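Local coordinates for protein halohydrin epoxidase A (Corynebacterium sp., PDB 4Z9F) that probably catalyses the reversible conversion of vicinal halohydrins to epoxides with release of hydrogen halide, on a Rossmann-type fold akin to short-chain dehydrogenases, at residues P15-V18 and E19-R23; I82-P85 and M86-L89; E159-A162 and K163-R167; P195-R198 and E199-R203; G217-I220 and T221-S225. The protein carries 1 engineered substitution. All coordinates share one frame; numbering follows the deposited sequence.

Contacts 1 and 5 lie on helices 14-23 and 213-224, which pack side by side on one face of the parallel sheet. Their centres are about 10 Å apart, and Ala20 CB lies 3.4 Å from Gly217 CA. Contacts 2 and 4 lie about 21 Å apart between centres, with nearest atoms about 5 Å apart. They belong to the loop after strand 73-79 and to helix 195-204, regions that in relatives of this fold lie around the substrate pocket. Contact 3, on helix 147-165, is about 39 Å from contact 4 by centres within one chain, yet the two meet across a subunit interface. Contact 5 also faces the second subunit.

Contact 1: P15-V18 and E19-R23; sequences PAAV and EALTR
Thr22 and Val18 meet through one carbonyl: Thr22 OG1 donates to Val18 O at 2.8 Å, while the Thr22 backbone N gives the same oxygen the regular helical bond at 3.1 Å. The two donors come from opposite faces of the carbonyl plane, so the oxygen is gripped on both sides. The hydroxyl gets there because OG1 stands beside its own backbone N (chi1 -69°), which points it back toward the carbonyl of the preceding turn. A partly exposed side chain thus has its polar atom satisfied within the helix itself. On a neighbouring face Leu21 lies over the preceding turn, its CG 3.3 Å and its CD1 3.4 Å from Ala17 O. The CD1 methyl also approaches Ala17 CB at 4.4 Å, a loose apolar contact beside the backbone bond from Leu21 N to Ala17 O (2.9 Å). The helix, 14-23, is the crossover of the first beta-alpha-beta unit of the Rossmann-type fold and joins strands 3-6 and 27-30. Val18 and Leu21 supply its inward face: Val18 packs on Val6, Val28 and Cys30, and Leu21 on Ala4, Val6 and Val28. The small residues Ala17 and Ala20 instead face helix 213-224, where they meet Ile220 and Thr221. Glu19 and Pro15 form the exposed side. Here Glu19 CB rests 3.4 Å from Pro15 O, next to the backbone bond from Glu19 N to that oxygen, and the rest of the glutamate is carried outward with CG anti to the backbone N (chi1 172°).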
# COMPACT_ATOMS: atom_id res chain seq x y z
N PRO C 15 16.36 19.20 -15.15
CA PRO C 15 17.08 19.06 -16.42
C PRO C 15 16.55 17.96 -17.32
O PRO C 15 16.47 18.14 -18.55
CB PRO C 15 18.52 18.77 -15.97
CG PRO C 15 18.63 19.52 -14.67
CD PRO C 15 17.28 19.38 -14.01
N ALA C 16 16.15 16.82 -16.75
CA ALA C 16 15.62 15.75 -17.59
C ALA C 16 14.30 16.16 -18.24
O ALA C 16 14.06 15.86 -19.41
CB ALA C 16 15.43 14.48 -16.75
N ALA C 17 13.45 16.85 -17.48
CA ALA C 17 12.14 17.25 -17.98
C ALA C 17 12.29 18.33 -19.04
O ALA C 17 11.67 18.26 -20.11
CB ALA C 17 11.27 17.73 -16.82
N VAL C 18 13.11 19.34 -18.76
CA VAL C 18 13.30 20.44 -19.70
C VAL C 18 13.86 19.93 -21.02
O VAL C 18 13.41 20.33 -22.11
CB VAL C 18 14.20 21.53 -19.07
CG1 VAL C 18 14.59 22.58 -20.11
CG2 VAL C 18 13.50 22.18 -17.89
N GLU C 19 14.83 19.01 -20.96
CA GLU C 19 15.36 18.45 -22.20
C GLU C 19 14.34 17.58 -22.92
O GLU C 19 14.20 17.68 -24.15
CB GLU C 19 16.63 17.64 -21.92
CG GLU C 19 17.12 16.87 -23.14
CD GLU C 19 18.62 17.07 -23.42
OE1 GLU C 19 19.25 16.11 -23.92
OE2 GLU C 19 19.14 18.19 -23.15
N ALA C 20 13.64 16.69 -22.21
CA ALA C 20 12.75 15.77 -22.90
C ALA C 20 11.57 16.50 -23.54
O ALA C 20 11.19 16.21 -24.67
CB ALA C 20 12.25 14.70 -21.94
N LEU C 21 10.98 17.45 -22.82
CA LEU C 21 9.84 18.18 -23.35
C LEU C 21 10.25 19.06 -24.52
O LEU C 21 9.51 19.18 -25.50
CB LEU C 21 9.19 19.00 -22.24
CG LEU C 21 8.56 18.14 -21.13
CD1 LEU C 21 8.33 18.96 -19.87
CD2 LEU C 21 7.27 17.57 -21.65
N THR C 22 11.44 19.68 -24.45
CA THR C 22 11.92 20.50 -25.55
C THR C 22 12.11 19.66 -26.81
O THR C 22 11.66 20.04 -27.90
CB THR C 22 13.23 21.21 -25.17
OG1 THR C 22 12.99 22.20 -24.17
CG2 THR C 22 13.85 21.88 -26.39
N ARG C 23 12.75 18.49 -26.68
CA ARG C 23 12.92 17.60 -27.81
C ARG C 23 11.59 17.04 -28.30
O ARG C 23 11.48 16.65 -29.47
CB ARG C 23 13.90 16.48 -27.45
CG ARG C 23 13.82 15.22 -28.29
CD ARG C 23 15.10 14.39 -28.20
NE ARG C 23 15.25 13.78 -26.87
CZ ARG C 23 14.81 12.57 -26.53
NH1 ARG C 23 14.18 11.81 -27.42
NH2 ARG C 23 15.00 12.12 -25.29

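Contact 2: I82-P85 and M86-L89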
# COMPACT_ATOMS: atom_id res chain seq x y z
N ILE C 82 14.41 20.28 -1.98
CA ILE C 82 14.98 21.16 -0.97
C ILE C 82 16.49 20.95 -1.02
O ILE C 82 16.94 19.83 -1.32
CB ILE C 82 14.36 20.91 0.42
CG1 ILE C 82 14.77 22.00 1.42
CG2 ILE C 82 14.70 19.50 0.95
CD1 ILE C 82 13.93 22.06 2.68
N PRO C 83 17.30 21.99 -0.83
CA PRO C 83 18.75 21.81 -0.91
C PRO C 83 19.25 20.82 0.13
O PRO C 83 18.89 20.89 1.31
CB PRO C 83 19.30 23.23 -0.66
CG PRO C 83 18.21 24.13 -1.18
CD PRO C 83 16.92 23.42 -0.81
N ARG C 84 20.05 19.86 -0.34
CA ARG C 84 20.75 18.94 0.55
C ARG C 84 21.57 19.72 1.57
O ARG C 84 21.95 20.85 1.31
CB ARG C 84 21.67 18.03 -0.26
CG ARG C 84 20.95 17.26 -1.30
CD ARG C 84 21.93 16.42 -2.07
NE ARG C 84 22.60 15.43 -1.23
CZ ARG C 84 23.45 14.51 -1.70
NH1 ARG C 84 23.73 14.48 -3.00
NH2 ARG C 84 24.02 13.64 -0.88
N PRO C 85 21.83 19.10 2.73
CA PRO C 85 21.40 17.75 3.10
C PRO C 85 20.08 17.76 3.86
O PRO C 85 19.87 16.89 4.70
CB PRO C 85 22.54 17.26 4.00
CG PRO C 85 22.92 18.53 4.74
CD PRO C 85 22.71 19.68 3.76
N MET C 86 19.21 18.74 3.57
CA MET C 86 18.01 18.89 4.38
C MET C 86 17.08 17.70 4.24
O MET C 86 16.30 17.42 5.16
CB MET C 86 17.29 20.20 4.02
CG MET C 86 18.08 21.45 4.37
SD MET C 86 17.10 22.98 4.29
CE MET C 86 16.17 22.89 5.83
N ASN C 87 17.14 16.98 3.12
CA ASN C 87 16.35 15.75 3.00
C ASN C 87 16.68 14.75 4.10
O ASN C 87 15.83 13.92 4.45
CB ASN C 87 16.57 15.12 1.63
CG ASN C 87 17.99 14.58 1.44
OD1 ASN C 87 18.97 15.25 1.73
ND2 ASN C 87 18.09 13.34 0.96
N ARG C 88 17.88 14.82 4.68
CA ARG C 88 18.29 13.89 5.71
C ARG C 88 18.20 14.48 7.11
O ARG C 88 18.80 13.92 8.04
CB ARG C 88 19.71 13.39 5.44
CG ARG C 88 19.77 12.39 4.32
CD ARG C 88 21.20 11.98 4.05
NE ARG C 88 21.26 10.70 3.36
CZ ARG C 88 21.48 9.54 3.96
NH1 ARG C 88 21.52 8.42 3.25
NH2 ARG C 88 21.68 9.50 5.28
N LEU C 89 17.48 15.58 7.29
CA LEU C 89 17.35 16.15 8.63
C LEU C 89 16.66 15.15 9.55
O LEU C 89 15.61 14.61 9.18
CB LEU C 89 16.56 17.46 8.60
CG LEU C 89 17.41 18.67 8.18
CD1 LEU C 89 16.52 19.86 7.85
CD2 LEU C 89 18.40 19.04 9.28
O HOH W 1 21.86 14.43 1.47
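The loop after strand 73-79 reverses at a type VI turn, closed where Met86 N donates to Pro83 O at 3.1 Å, with the cis peptide bond before Pro85 in its middle. The N-H lies in the carbonyl plane and meets a lone pair. Arg88 N then reaches Pro85 O at 2.9 Å from above the carbonyl plane, starting a short 3-10 turn. On the inner side Ile82 and Met86 cross at about a right angle, Ile82 CD1 lying 3.7 Å from Met86 SD, and both pack on Gln101 of helix 96-123. On the outer side Arg84 and Asn87 lie side by side, their flat groups turned 84° apart. A water links them: it accepts from Arg84 NE at 3.0 Å and donates to Asn87 OD1 at 3.0 Å. Asn87 has its amide carbon between backbone N and carbonyl carbon (chi1 68°), which lifts OD1 back over Pro85. Arg84 NH1 is held by Thr184 O, and Arg88 makes a cation-pi contact with Tyr143. With Asn87 O also accepting from Asn144 ND2, the loop is tied by polar links to the chain around Asn144 and Thr184, regions that in relatives lie near the substrate pocket.

Contact 3: E159-A162 and K163-R167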
# COMPACT_ATOMS: atom_id res chain seq x y z
N GLU C 159 -3.23 11.83 -5.16
CA GLU C 159 -4.23 10.77 -5.15
C GLU C 159 -5.62 11.33 -4.87
O GLU C 159 -6.62 10.85 -5.42
CB GLU C 159 -3.87 9.71 -4.12
CG GLU C 159 -2.55 9.05 -4.43
CD GLU C 159 -2.19 7.95 -3.45
OE1 GLU C 159 -1.37 7.09 -3.84
OE2 GLU C 159 -2.71 7.95 -2.30
N SER C 160 -5.70 12.35 -4.02
CA SER C 160 -7.01 12.88 -3.63
C SER C 160 -7.52 13.91 -4.63
O SER C 160 -8.70 13.87 -5.02
CB SER C 160 -6.93 13.51 -2.24
OG SER C 160 -8.14 14.21 -1.98
N ALA C 161 -6.67 14.85 -5.04
CA ALA C 161 -7.11 15.90 -5.96
C ALA C 161 -7.51 15.33 -7.32
O ALA C 161 -8.36 15.91 -8.00
CB ALA C 161 -6.00 16.94 -6.13
N ALA C 162 -6.90 14.22 -7.73
CA ALA C 162 -7.25 13.57 -8.99
C ALA C 162 -8.67 13.04 -9.01
O ALA C 162 -9.23 12.82 -10.10
CB ALA C 162 -6.27 12.42 -9.26
N LYS C 163 -9.27 12.79 -7.85
CA LYS C 163 -10.63 12.29 -7.81
C LYS C 163 -11.62 13.30 -8.37
O LYS C 163 -12.65 12.91 -8.92
CB LYS C 163 -11.03 11.94 -6.38
CG LYS C 163 -10.09 10.97 -5.69
CD LYS C 163 -9.92 9.68 -6.47
CE LYS C 163 -9.26 8.61 -5.57
NZ LYS C 163 -8.58 7.51 -6.30
N THR C 164 -11.33 14.59 -8.21
CA THR C 164 -12.18 15.66 -8.74
C THR C 164 -11.63 16.28 -10.02
O THR C 164 -12.39 16.53 -10.97
CB THR C 164 -12.40 16.74 -7.68
OG1 THR C 164 -11.15 17.16 -7.12
CG2 THR C 164 -13.27 16.20 -6.55
N LEU C 165 -10.31 16.52 -10.10
CA LEU C 165 -9.76 17.24 -11.24
C LEU C 165 -9.77 16.41 -12.53
O LEU C 165 -9.82 16.98 -13.62
CB LEU C 165 -8.34 17.72 -10.91
CG LEU C 165 -8.24 18.71 -9.75
CD1 LEU C 165 -6.79 19.07 -9.40
CD2 LEU C 165 -9.03 19.96 -10.07
N SER C 166 -9.75 15.07 -12.43
CA SER C 166 -9.72 14.25 -13.65
C SER C 166 -10.94 14.48 -14.53
O SER C 166 -10.87 14.33 -15.76
CB SER C 166 -9.61 12.76 -13.30
OG SER C 166 -8.51 12.52 -12.43
N ARG C 167 -12.09 14.83 -13.93
CA ARG C 167 -13.28 15.06 -14.74
C ARG C 167 -13.13 16.31 -15.59
O ARG C 167 -13.72 16.40 -16.67
CB ARG C 167 -14.52 15.15 -13.84
CG ARG C 167 -15.83 14.96 -14.61
CD ARG C 167 -15.92 13.57 -15.27
NE ARG C 167 -15.91 12.48 -14.30
CZ ARG C 167 -17.00 11.99 -13.70
NH1 ARG C 167 -18.20 12.49 -13.97
NH2 ARG C 167 -16.89 11.01 -12.82
O HOH W 2 -6.46 9.13 -7.33
O HOH W 3 -10.48 15.96 -4.86
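Lys163 folds back over the turn it follows, passing along the carbonyls of Ser160 and Glu159. Its CB lies 3.3 Å from Ser160 O. CG, placed beside the backbone N (chi1 -55°), touches the same oxygen and comes 3.5 Å from Glu159 O. The bend at chi2 (-56°) keeps the chain against the helix, and CE remains 3.5 Å from Glu159 O. At the tip, NZ donates a hydrogen bond to a water at 2.9 Å, and that water donates to Glu159 O at 2.6 Å. NZ also forms a salt bridge with the C-terminal carboxylate of Pro244 of the second subunit and a hydrogen bond with Gly241 O of that chain. Beneath the lysine the helix is kinked. Lys163 N bonds instead to Ser160 O, three residues back, from 58° out of the carbonyl plane. A second water enters the opened turn, donating to Ser160 O at 2.7 Å and accepting from Thr164 OG1 at 2.6 Å. On the inner face Leu165 CD1 meets Ala161 CB at 4.0 Å, and both residues rest on Leu172, within the beta-alpha-beta unit in which helix 147-165 is the crossover between strands 127-132 and 170-177. Arg167, further on, bonds to backbone oxygens of the second subunit, including Glu202 O. The two waters thus supply Glu159 O and Ser160 O with donors where the kink has removed regular helical bonds, the first of them held in turn by Lys163 NZ, while the ammonium group, paired with a carboxylate, probably stays charged at the interface.

Contact 4: P195-R198 and E199-R203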
# COMPACT_ATOMS: atom_id res chain seq x y z
N PRO C 195 33.37 4.68 -5.13
CA PRO C 195 33.13 3.24 -5.30
C PRO C 195 32.01 2.71 -4.41
O PRO C 195 31.41 1.68 -4.75
CB PRO C 195 34.48 2.60 -4.94
CG PRO C 195 35.16 3.60 -4.06
CD PRO C 195 34.63 4.96 -4.41
N GLU C 196 31.69 3.40 -3.31
CA GLU C 196 30.63 2.96 -2.42
C GLU C 196 29.26 3.02 -3.11
O GLU C 196 28.40 2.16 -2.86
CB GLU C 196 30.62 3.81 -1.16
CG GLU C 196 31.90 3.75 -0.33
CD GLU C 196 32.90 4.87 -0.68
OE1 GLU C 196 32.68 5.61 -1.67
OE2 GLU C 196 33.90 5.00 0.07
N LEU C 197 29.05 4.02 -3.97
CA LEU C 197 27.76 4.14 -4.65
C LEU C 197 27.51 2.96 -5.57
O LEU C 197 26.41 2.39 -5.59
CB LEU C 197 27.69 5.46 -5.42
CG LEU C 197 26.41 5.74 -6.21
CD1 LEU C 197 25.16 5.61 -5.34
CD2 LEU C 197 26.44 7.12 -6.87
N ARG C 198 28.51 2.60 -6.38
CA ARG C 198 28.38 1.45 -7.26
C ARG C 198 28.03 0.19 -6.49
O ARG C 198 27.18 -0.60 -6.93
CB ARG C 198 29.68 1.24 -8.03
CG ARG C 198 30.15 2.45 -8.79
CD ARG C 198 31.37 2.12 -9.63
NE ARG C 198 31.67 3.26 -10.48
CZ ARG C 198 32.41 3.19 -11.58
NH1 ARG C 198 32.91 2.02 -11.96
NH2 ARG C 198 32.63 4.28 -12.30
N GLU C 199 28.70 -0.02 -5.35
CA GLU C 199 28.43 -1.19 -4.52
C GLU C 199 26.99 -1.18 -4.03
O GLU C 199 26.30 -2.21 -4.07
CB GLU C 199 29.39 -1.22 -3.33
CG GLU C 199 30.82 -1.60 -3.67
CD GLU C 199 31.56 -2.15 -2.46
OE1 GLU C 199 31.61 -1.43 -1.43
OE2 GLU C 199 32.08 -3.28 -2.51
N ARG C 200 26.53 -0.03 -3.54
CA ARG C 200 25.18 0.08 -2.99
C ARG C 200 24.13 -0.15 -4.07
O ARG C 200 23.12 -0.83 -3.83
CB ARG C 200 25.02 1.46 -2.36
CG ARG C 200 23.64 1.80 -1.85
CD ARG C 200 23.60 3.25 -1.42
NE ARG C 200 22.25 3.73 -1.20
CZ ARG C 200 21.90 5.02 -1.20
NH1 ARG C 200 22.82 5.96 -1.43
NH2 ARG C 200 20.64 5.37 -0.99
N VAL C 201 24.35 0.40 -5.27
CA VAL C 201 23.43 0.18 -6.38
C VAL C 201 23.39 -1.30 -6.75
O VAL C 201 22.31 -1.87 -6.95
CB VAL C 201 23.82 1.07 -7.58
CG1 VAL C 201 23.00 0.74 -8.83
CG2 VAL C 201 23.62 2.53 -7.21
N GLU C 202 24.55 -1.97 -6.81
CA GLU C 202 24.55 -3.40 -7.09
C GLU C 202 23.73 -4.16 -6.05
O GLU C 202 23.05 -5.13 -6.38
CB GLU C 202 25.99 -3.94 -7.12
CG GLU C 202 26.16 -5.32 -7.78
CD GLU C 202 25.64 -6.48 -6.93
OE1 GLU C 202 25.12 -7.45 -7.52
OE2 GLU C 202 25.75 -6.42 -5.67
N ARG C 203 23.77 -3.72 -4.80
CA ARG C 203 23.07 -4.43 -3.74
C ARG C 203 21.57 -4.14 -3.76
O ARG C 203 20.76 -5.07 -3.61
CB ARG C 203 23.64 -4.04 -2.38
CG ARG C 203 23.04 -4.81 -1.22
CD ARG C 203 23.56 -4.30 0.12
NE ARG C 203 24.86 -3.66 -0.02
CZ ARG C 203 25.09 -2.37 0.21
NH1 ARG C 203 24.09 -1.59 0.59
NH2 ARG C 203 26.31 -1.87 0.05
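Leu197 and Val201, one turn apart on the inward face of helix 195-204, cross obliquely, with Leu197 CD1 3.9 Å from Val201 CG2. The leucine's CG stands anti to its backbone N (chi1 179°), beside the carbonyl carbon, and a chi2 of 53° brings CD1 back to the valine. Val201 CG2, on the side of its own backbone N, lies over Leu197 O at 3.2 Å. Both residues pack on Trp191 of helix 188-193, and Leu197 also touches Phe186. Arg200 leaves the same face fully extended, its end led away from the neighbouring turn toward Tyr143 and Phe179, with only CB staying near Glu196 O at 3.5 Å. Glu199 has its CG on the side of its backbone N, beside Pro195 O (3.5 Å), and is extended beyond it. Its carboxylate keeps clear of the other acid: Glu196 OE2 and Glu199 OE1 are 7.0 Å apart. Arg198 also runs out extended, giving NE to Trp191 O and making a cation-pi contact with the Trp191 side chain. Glu202 OE1 pairs with Arg167 NH1 of the second subunit. The helix therefore has one apolar face fitted to Trp191 and several charged chains at its margins. As two acids sit near its first turn, they probably interact favourably with the positive end of its dipole, while Glu202 commits its charge to the subunit interface.

Contact 5: G217-I220 and T221-S225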
# COMPACT_ATOMS: atom_id res chain seq x y z
N GLY C 217 12.92 11.38 -18.59
CA GLY C 217 12.32 12.20 -19.63
C GLY C 217 11.23 11.46 -20.37
O GLY C 217 10.15 12.02 -20.62
N ALA C 218 11.48 10.19 -20.72
CA ALA C 218 10.51 9.40 -21.48
C ALA C 218 9.23 9.18 -20.69
O ALA C 218 8.13 9.21 -21.26
CB ALA C 218 11.12 8.07 -21.89
N LEU C 219 9.33 8.94 -19.38
CA LEU C 219 8.14 8.79 -18.55
C LEU C 219 7.33 10.10 -18.53
O LEU C 219 6.11 10.09 -18.70
CB LEU C 219 8.52 8.38 -17.13
CG LEU C 219 7.39 8.33 -16.10
CD1 LEU C 219 6.36 7.30 -16.52
CD2 LEU C 219 7.92 8.02 -14.69
N ILE C 220 8.02 11.23 -18.37
CA ILE C 220 7.35 12.52 -18.28
C ILE C 220 6.64 12.86 -19.60
O ILE C 220 5.50 13.34 -19.59
CB ILE C 220 8.35 13.60 -17.86
CG1 ILE C 220 8.64 13.50 -16.36
CG2 ILE C 220 7.84 15.00 -18.21
CD1 ILE C 220 9.68 14.48 -15.84
N THR C 221 7.29 12.62 -20.74
CA THR C 221 6.63 12.96 -22.00
C THR C 221 5.54 11.95 -22.34
O THR C 221 4.55 12.31 -23.00
CB THR C 221 7.63 13.07 -23.15
OG1 THR C 221 8.35 11.84 -23.33
CG2 THR C 221 8.62 14.21 -22.90
N PHE C 222 5.68 10.70 -21.89
CA PHE C 222 4.59 9.74 -22.04
C PHE C 222 3.37 10.18 -21.24
O PHE C 222 2.24 10.13 -21.74
CB PHE C 222 5.03 8.34 -21.62
CG PHE C 222 3.92 7.32 -21.65
CD1 PHE C 222 3.47 6.82 -22.86
CD2 PHE C 222 3.35 6.87 -20.48
CE1 PHE C 222 2.47 5.88 -22.91
CE2 PHE C 222 2.32 5.91 -20.53
CZ PHE C 222 1.89 5.43 -21.75
N LEU C 223 3.58 10.64 -20.00
CA LEU C 223 2.46 11.16 -19.22
C LEU C 223 1.88 12.41 -19.87
O LEU C 223 0.66 12.53 -20.03
CB LEU C 223 2.88 11.43 -17.78
CG LEU C 223 3.25 10.17 -16.97
CD1 LEU C 223 3.67 10.51 -15.55
CD2 LEU C 223 2.11 9.13 -16.96
N ALA C 224 2.75 13.34 -20.29
CA ALA C 224 2.27 14.60 -20.87
C ALA C 224 1.46 14.39 -22.15
O ALA C 224 0.67 15.27 -22.51
CB ALA C 224 3.46 15.52 -21.17
N SER C 225 1.65 13.26 -22.84
CA SER C 225 0.95 12.97 -24.09
C SER C 225 -0.53 12.66 -23.88
O SER C 225 -1.31 12.75 -24.84
CB SER C 225 1.60 11.78 -24.80
OG SER C 225 1.13 10.54 -24.25
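Hydrogen bonds run in the regular helical pattern across this turn, from Thr221 N to Gly217 O at 2.9 Å and from Ala224 N to Ile220 O at 2.8 Å. The Thr221 hydroxyl, set between its backbone N and carbonyl carbon (chi1 59°), lies over the preceding turn, with OG1 3.3 Å from Gly217 O and 3.4 Å from Ala218 O. Near the end of the helix Ser225 OG donates to Phe222 O at 2.8 Å and is itself held by Arg227 N. The whole turn belongs to helix 213-224, which packs over strands 73-79 and 170-177 of the parallel sheet of the Rossmann-type fold. Apolar contacts make up the rest. Leu219 and Leu223 share one flank, Leu219 CD1 lying 4.3 Å from Leu223 CG, and the latter sits on Leu219 O at 3.3 Å. These leucines rest on Ile175 and Tyr173 of strand 170-177, and Ile220 also reaches Val77 of strand 73-79. Phe222, its CG anti to the backbone N, swings its ring away from the helix to stack on Phe222 of the second subunit, beside Ala218 of that chain.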